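Local coordinates for O-methyltransferase (Coxiella burnetii, PDB 3TR6), which probably transfers a methyl group from S-adenosylmethionine to an oxygen of its substrate, as other metal-dependent O-methyltransferases of its family do, at residues Glu205-Met209 against Leu220-Lys224; Glu51-Leu56 against Ile212-Leu218. All blocks are in the same frame, centred on the assembly; numbering follows the deposited sequence.

Contact 1 (Glu205-Met209 against Leu220-Lys224); sequences ERVDM and LARKK
This antiparallel beta hairpin closes one edge of the seven-stranded mixed sheet, with strand 207-212 outermost within the chain. The axes of 207-209 and 220-223 approach to 4.4 Å at 152°. Glu205 and Arg206 lead in (phi near -90°, psi near 0°). Arg206 O accepts a hydrogen bond from Lys224 N (2.9 Å); the Arg206 guanidinium forms salt bridges with Glu158 and Asp204. Val207 faces Lys223 in a non-hydrogen-bonded pair (CA-CA 4.6 Å), and Val207 CB is 4.0 Å from Ala221 CB. Asp208-Arg222 is the hydrogen-bonded pair: Asp208 N to Arg222 O 2.9 Å, Arg222 N to Asp208 O 2.7 Å. The Lys224 chain lies over the first strand, CG 3.7 Å from Val207 C and CD 3.5 Å from Asp208 OD2. Asp208 OD2 to Arg222 NH1 (4.4 Å) and Asp208 OD1 to Lys224 NZ (4.3 Å) are beyond salt bridges. Selenomethionine Met209 pairs with Ala221 without hydrogen bonds (CA-CA 4.3 Å); its p, p, p rotamer leads SE away. Backbone hydrogen bonds dominate; Arg222 and Lys224 charges are secondary.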
loop_
_atom_site.group_PDB
_atom_site.type_symbol
_atom_site.label_atom_id
_atom_site.label_comp_id
_atom_site.label_asym_id
_atom_site.label_seq_id
_atom_site.Cartn_x
_atom_site.Cartn_y
_atom_site.Cartn_z
ATOM N N GLU A 205 10.652 7.226 -15.318
ATOM C CA GLU A 205 9.690 8.324 -15.324
ATOM C C GLU A 205 8.375 7.961 -16.001
ATOM O O GLU A 205 7.509 8.814 -16.185
ATOM C CB GLU A 205 10.299 9.566 -15.975
ATOM C CG GLU A 205 11.131 10.408 -15.019
ATOM C CD GLU A 205 11.959 11.455 -15.735
ATOM O OE1 GLU A 205 12.011 11.418 -16.984
ATOM O OE2 GLU A 205 12.562 12.313 -15.054
ATOM N N ARG A 206 8.226 6.692 -16.364
ATOM C CA ARG A 206 6.995 6.203 -16.964
ATOM C C ARG A 206 5.995 5.792 -15.890
ATOM O O ARG A 206 4.829 5.510 -16.183
ATOM C CB ARG A 206 7.295 5.010 -17.863
ATOM C CG ARG A 206 8.276 5.310 -18.974
ATOM C CD ARG A 206 8.652 4.054 -19.722
ATOM N NE ARG A 206 9.472 3.166 -18.907
ATOM C CZ ARG A 206 9.963 2.009 -19.329
ATOM N NH1 ARG A 206 9.715 1.596 -20.563
ATOM N NH2 ARG A 206 10.700 1.263 -18.516
ATOM N N VAL A 207 6.460 5.762 -14.645
ATOM C CA VAL A 207 5.649 5.281 -13.534
ATOM C C VAL A 207 5.767 6.162 -12.298
ATOM O O VAL A 207 6.717 6.927 -12.153
ATOM C CB VAL A 207 6.058 3.850 -13.123
ATOM C CG1 VAL A 207 5.858 2.884 -14.269
ATOM C CG2 VAL A 207 7.508 3.832 -12.652
ATOM N N ASP A 208 4.777 6.052 -11.419
ATOM C CA ASP A 208 4.898 6.516 -10.044
ATOM C C ASP A 208 5.032 5.261 -9.197
ATOM O O ASP A 208 4.333 4.276 -9.431
ATOM C CB ASP A 208 3.666 7.316 -9.616
ATOM C CG ASP A 208 3.591 8.678 -10.284
ATOM O OD1 ASP A 208 4.640 9.350 -10.388
ATOM O OD2 ASP A 208 2.486 9.070 -10.716
HETATM N N MSE A 209 5.930 5.279 -8.222
HETATM C CA MSE A 209 6.219 4.051 -7.490
HETATM C C MSE A 209 6.374 4.210 -5.984
HETATM O O MSE A 209 6.372 5.319 -5.446
HETATM C CB MSE A 209 7.441 3.342 -8.090
HETATM C CG MSE A 209 8.714 4.179 -8.131
HETATM SE SE MSE A 209 9.702 4.152 -6.447
HETATM C CE MSE A 209 10.285 2.290 -6.443
ATOM N N LEU A 220 5.504 -1.140 -5.956
ATOM C CA LEU A 220 4.324 -0.827 -6.747
ATOM C C LEU A 220 4.671 0.267 -7.746
ATOM O O LEU A 220 5.236 1.291 -7.378
ATOM C CB LEU A 220 3.175 -0.376 -5.853
ATOM C CG LEU A 220 2.833 -1.321 -4.706
ATOM C CD1 LEU A 220 1.722 -0.744 -3.840
ATOM C CD2 LEU A 220 2.452 -2.696 -5.233
ATOM N N ALA A 221 4.341 0.036 -9.012
ATOM C CA ALA A 221 4.603 1.009 -10.064
ATOM C C ALA A 221 3.339 1.271 -10.880
ATOM O O ALA A 221 2.868 0.400 -11.611
ATOM C CB ALA A 221 5.731 0.531 -10.960
ATOM N N ARG A 222 2.789 2.473 -10.735
ATOM C CA ARG A 222 1.613 2.879 -11.492
ATOM C C ARG A 222 2.010 3.512 -12.825
ATOM O O ARG A 222 2.779 4.473 -12.861
ATOM C CB ARG A 222 0.772 3.858 -10.674
ATOM C CG ARG A 222 -0.483 4.335 -11.373
ATOM C CD ARG A 222 -1.167 5.440 -10.587
ATOM N NE ARG A 222 -2.360 5.914 -11.278
ATOM C CZ ARG A 222 -2.358 6.876 -12.193
ATOM N NH1 ARG A 222 -1.222 7.476 -12.523
ATOM N NH2 ARG A 222 -3.493 7.237 -12.776
ATOM N N LYS A 223 1.481 2.970 -13.916
ATOM C CA LYS A 223 1.757 3.491 -15.250
ATOM C C LYS A 223 1.120 4.870 -15.441
ATOM O O LYS A 223 -0.105 5.007 -15.416
ATOM C CB LYS A 223 1.247 2.513 -16.313
ATOM C CG LYS A 223 1.632 2.883 -17.735
ATOM C CD LYS A 223 1.103 1.866 -18.735
ATOM C CE LYS A 223 1.523 2.214 -20.156
ATOM N NZ LYS A 223 0.923 1.289 -21.155
ATOM N N LYS A 224 1.961 5.885 -15.631
ATOM C CA LYS A 224 1.501 7.268 -15.748
ATOM C C LYS A 224 0.747 7.559 -17.040
ATOM O O LYS A 224 0.875 6.837 -18.035
ATOM C CB LYS A 224 2.669 8.249 -15.597
ATOM C CG LYS A 224 3.319 8.218 -14.234
ATOM C CD LYS A 224 3.979 9.541 -13.886
ATOM C CE LYS A 224 5.165 9.834 -14.783
ATOM N NZ LYS A 224 6.078 10.844 -14.169
#

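Contact 2 (Glu51-Leu56 against Ile212-Leu218); sequences EQAQLL and IPIGDGL
The first turns of helix 50-63 pack on the connection Ile212-Leu218, closed by Ile212 N to Leu218 O and Leu218 N to Ile212 O, both 2.8 Å. Glu51-Leu56 is alpha helix. Ile214-Gly217 forms a type II' beta turn (Gly217 N to Ile214 O 3.0 Å), and Pro213 centres an inverse gamma turn. The nearest CA atoms are Gln52 and Gly215, 5.2 Å apart. Gln52 is extended (chi1 and chi2 t), so its NE2 donates to Ile214 O at 3.1 Å. NE2 also bonds Asp173, a nickel ligand, and OE1 bonds the Tyr145 hydroxyl. Gly215 has phi 60°, and a CB there would clash with Gln52 NE2. Glu51 takes chi1 p, which lays its CG 3.6 Å from Ile214 CG1; its OE2 bonds Tyr16 of the same chain and Thr8 of the second subunit. Ile214 (t, t) and Leu218 (t, p) both point CA-to-CB toward the helix. Leu55 (t, p) answers: its CD2 meets Leu218 CD2 at 3.5 Å and Ile214 CG2 at 3.8 Å. Leu56 (m, t) adds CD2 to Leu218 CD2 at 4.2 Å. This is a buried helix-to-hairpin contact beside the metal site of a Rossmann-like methyltransferase.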
loop_
_atom_site.group_PDB
_atom_site.type_symbol
_atom_site.label_atom_id
_atom_site.label_comp_id
_atom_site.label_asym_id
_atom_site.label_seq_id
_atom_site.Cartn_x
_atom_site.Cartn_y
_atom_site.Cartn_z
ATOM N N GLU A 51 0.403 -11.793 4.520
ATOM C CA GLU A 51 0.166 -10.365 4.693
ATOM C C GLU A 51 0.395 -9.581 3.404
ATOM O O GLU A 51 -0.296 -8.596 3.147
ATOM C CB GLU A 51 1.020 -9.792 5.828
ATOM C CG GLU A 51 2.519 -9.854 5.594
ATOM C CD GLU A 51 3.144 -11.130 6.119
ATOM O OE1 GLU A 51 2.478 -12.181 6.085
ATOM O OE2 GLU A 51 4.303 -11.081 6.578
ATOM N N GLN A 52 1.358 -10.013 2.595
ATOM C CA GLN A 52 1.612 -9.347 1.322
ATOM C C GLN A 52 0.468 -9.615 0.346
ATOM O O GLN A 52 0.016 -8.715 -0.361
ATOM C CB GLN A 52 2.940 -9.793 0.708
ATOM C CG GLN A 52 3.361 -8.935 -0.476
ATOM C CD GLN A 52 4.556 -9.493 -1.223
ATOM O OE1 GLN A 52 4.417 -10.374 -2.070
ATOM N NE2 GLN A 52 5.740 -8.972 -0.918
ATOM N N ALA A 53 0.008 -10.862 0.317
ATOM C CA ALA A 53 -1.110 -11.248 -0.533
ATOM C C ALA A 53 -2.358 -10.459 -0.164
ATOM O O ALA A 53 -3.134 -10.062 -1.031
ATOM C CB ALA A 53 -1.373 -12.735 -0.410
ATOM N N GLN A 54 -2.550 -10.238 1.132
ATOM C CA GLN A 54 -3.711 -9.503 1.612
ATOM C C GLN A 54 -3.710 -8.072 1.089
ATOM O O GLN A 54 -4.765 -7.515 0.780
ATOM C CB GLN A 54 -3.759 -9.512 3.138
ATOM C CG GLN A 54 -4.898 -8.705 3.720
ATOM C CD GLN A 54 -5.107 -8.984 5.190
ATOM O OE1 GLN A 54 -4.959 -10.119 5.643
ATOM N NE2 GLN A 54 -5.450 -7.947 5.949
ATOM N N LEU A 55 -2.520 -7.485 0.991
ATOM C CA LEU A 55 -2.358 -6.152 0.430
ATOM C C LEU A 55 -2.718 -6.152 -1.049
ATOM O O LEU A 55 -3.331 -5.207 -1.543
ATOM C CB LEU A 55 -0.917 -5.669 0.620
ATOM C CG LEU A 55 -0.446 -4.477 -0.225
ATOM C CD1 LEU A 55 -1.272 -3.225 0.066
ATOM C CD2 LEU A 55 1.034 -4.211 0.010
ATOM N N LEU A 56 -2.328 -7.214 -1.750
ATOM C CA LEU A 56 -2.671 -7.377 -3.157
ATOM C C LEU A 56 -4.183 -7.427 -3.340
ATOM O O LEU A 56 -4.731 -6.801 -4.245
ATOM C CB LEU A 56 -2.045 -8.651 -3.722
ATOM C CG LEU A 56 -0.530 -8.702 -3.897
ATOM C CD1 LEU A 56 -0.125 -10.057 -4.453
ATOM C CD2 LEU A 56 -0.051 -7.581 -4.805
ATOM N N ILE A 212 7.070 -1.056 -0.612
ATOM C CA ILE A 212 6.459 -1.416 0.659
ATOM C C ILE A 212 7.244 -2.526 1.342
ATOM O O ILE A 212 7.478 -3.581 0.751
ATOM C CB ILE A 212 5.000 -1.898 0.475
ATOM C CG1 ILE A 212 4.232 -0.983 -0.482
ATOM C CG2 ILE A 212 4.294 -1.985 1.817
ATOM C CD1 ILE A 212 3.855 0.347 0.115
ATOM N N PRO A 213 7.653 -2.295 2.598
ATOM C CA PRO A 213 8.366 -3.308 3.381
ATOM C C PRO A 213 7.407 -4.350 3.964
ATOM O O PRO A 213 7.374 -4.566 5.173
ATOM C CB PRO A 213 9.007 -2.486 4.501
ATOM C CG PRO A 213 8.058 -1.358 4.702
ATOM C CD PRO A 213 7.515 -1.027 3.336
ATOM N N ILE A 214 6.621 -4.980 3.100
ATOM C CA ILE A 214 5.780 -6.092 3.506
ATOM C C ILE A 214 6.158 -7.302 2.656
ATOM O O ILE A 214 6.536 -7.149 1.492
ATOM C CB ILE A 214 4.280 -5.754 3.366
ATOM C CG1 ILE A 214 3.450 -6.604 4.330
ATOM C CG2 ILE A 214 3.813 -5.927 1.929
ATOM C CD1 ILE A 214 2.007 -6.183 4.412
ATOM N N GLY A 215 6.078 -8.497 3.236
ATOM C CA GLY A 215 6.634 -9.675 2.592
ATOM C C GLY A 215 8.121 -9.454 2.389
ATOM O O GLY A 215 8.779 -8.847 3.232
ATOM N N ASP A 216 8.661 -9.926 1.271
ATOM C CA ASP A 216 10.071 -9.691 0.966
ATOM C C ASP A 216 10.271 -8.367 0.222
ATOM O O ASP A 216 11.208 -8.210 -0.566
ATOM C CB ASP A 216 10.656 -10.851 0.159
ATOM C CG ASP A 216 12.169 -10.786 0.062
ATOM O OD1 ASP A 216 12.816 -10.436 1.071
ATOM O OD2 ASP A 216 12.711 -11.078 -1.026
ATOM N N GLY A 217 9.389 -7.410 0.484
ATOM C CA GLY A 217 9.436 -6.139 -0.205
ATOM C C GLY A 217 8.533 -6.175 -1.420
ATOM O O GLY A 217 8.611 -7.090 -2.243
ATOM N N LEU A 218 7.662 -5.182 -1.525
ATOM C CA LEU A 218 6.731 -5.114 -2.633
ATOM C C LEU A 218 6.792 -3.747 -3.308
ATOM O O LEU A 218 6.333 -2.749 -2.752
ATOM C CB LEU A 218 5.310 -5.414 -2.154
ATOM C CG LEU A 218 4.275 -5.496 -3.280
ATOM C CD1 LEU A 218 4.516 -6.723 -4.158
ATOM C CD2 LEU A 218 2.876 -5.505 -2.702
#

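Overall arrangement
Both contacts involve the hairpin of strands 207-212 and 218-223. Contact 1 lies toward its open end and contact 2 at its connecting loop, with centres 18 Å apart. They touch where Leu220 CD1 packs on Ile212 CG1 at 4.2 Å. Strand 207-212 is the outermost at this side of the sheet within the chain. Contact 2 is near the active site: the side chain of Gln52 is about 6 Å from the bound nickel, and that of Leu56 about 7 Å from S-adenosyl-L-homocysteine. In contact 1, the side chain of Leu220 is about 13 Å from the nickel and from S-adenosyl-L-homocysteine. Both contacts reach the second subunit, and Gln54 of one chain bonds Met209 O of the other.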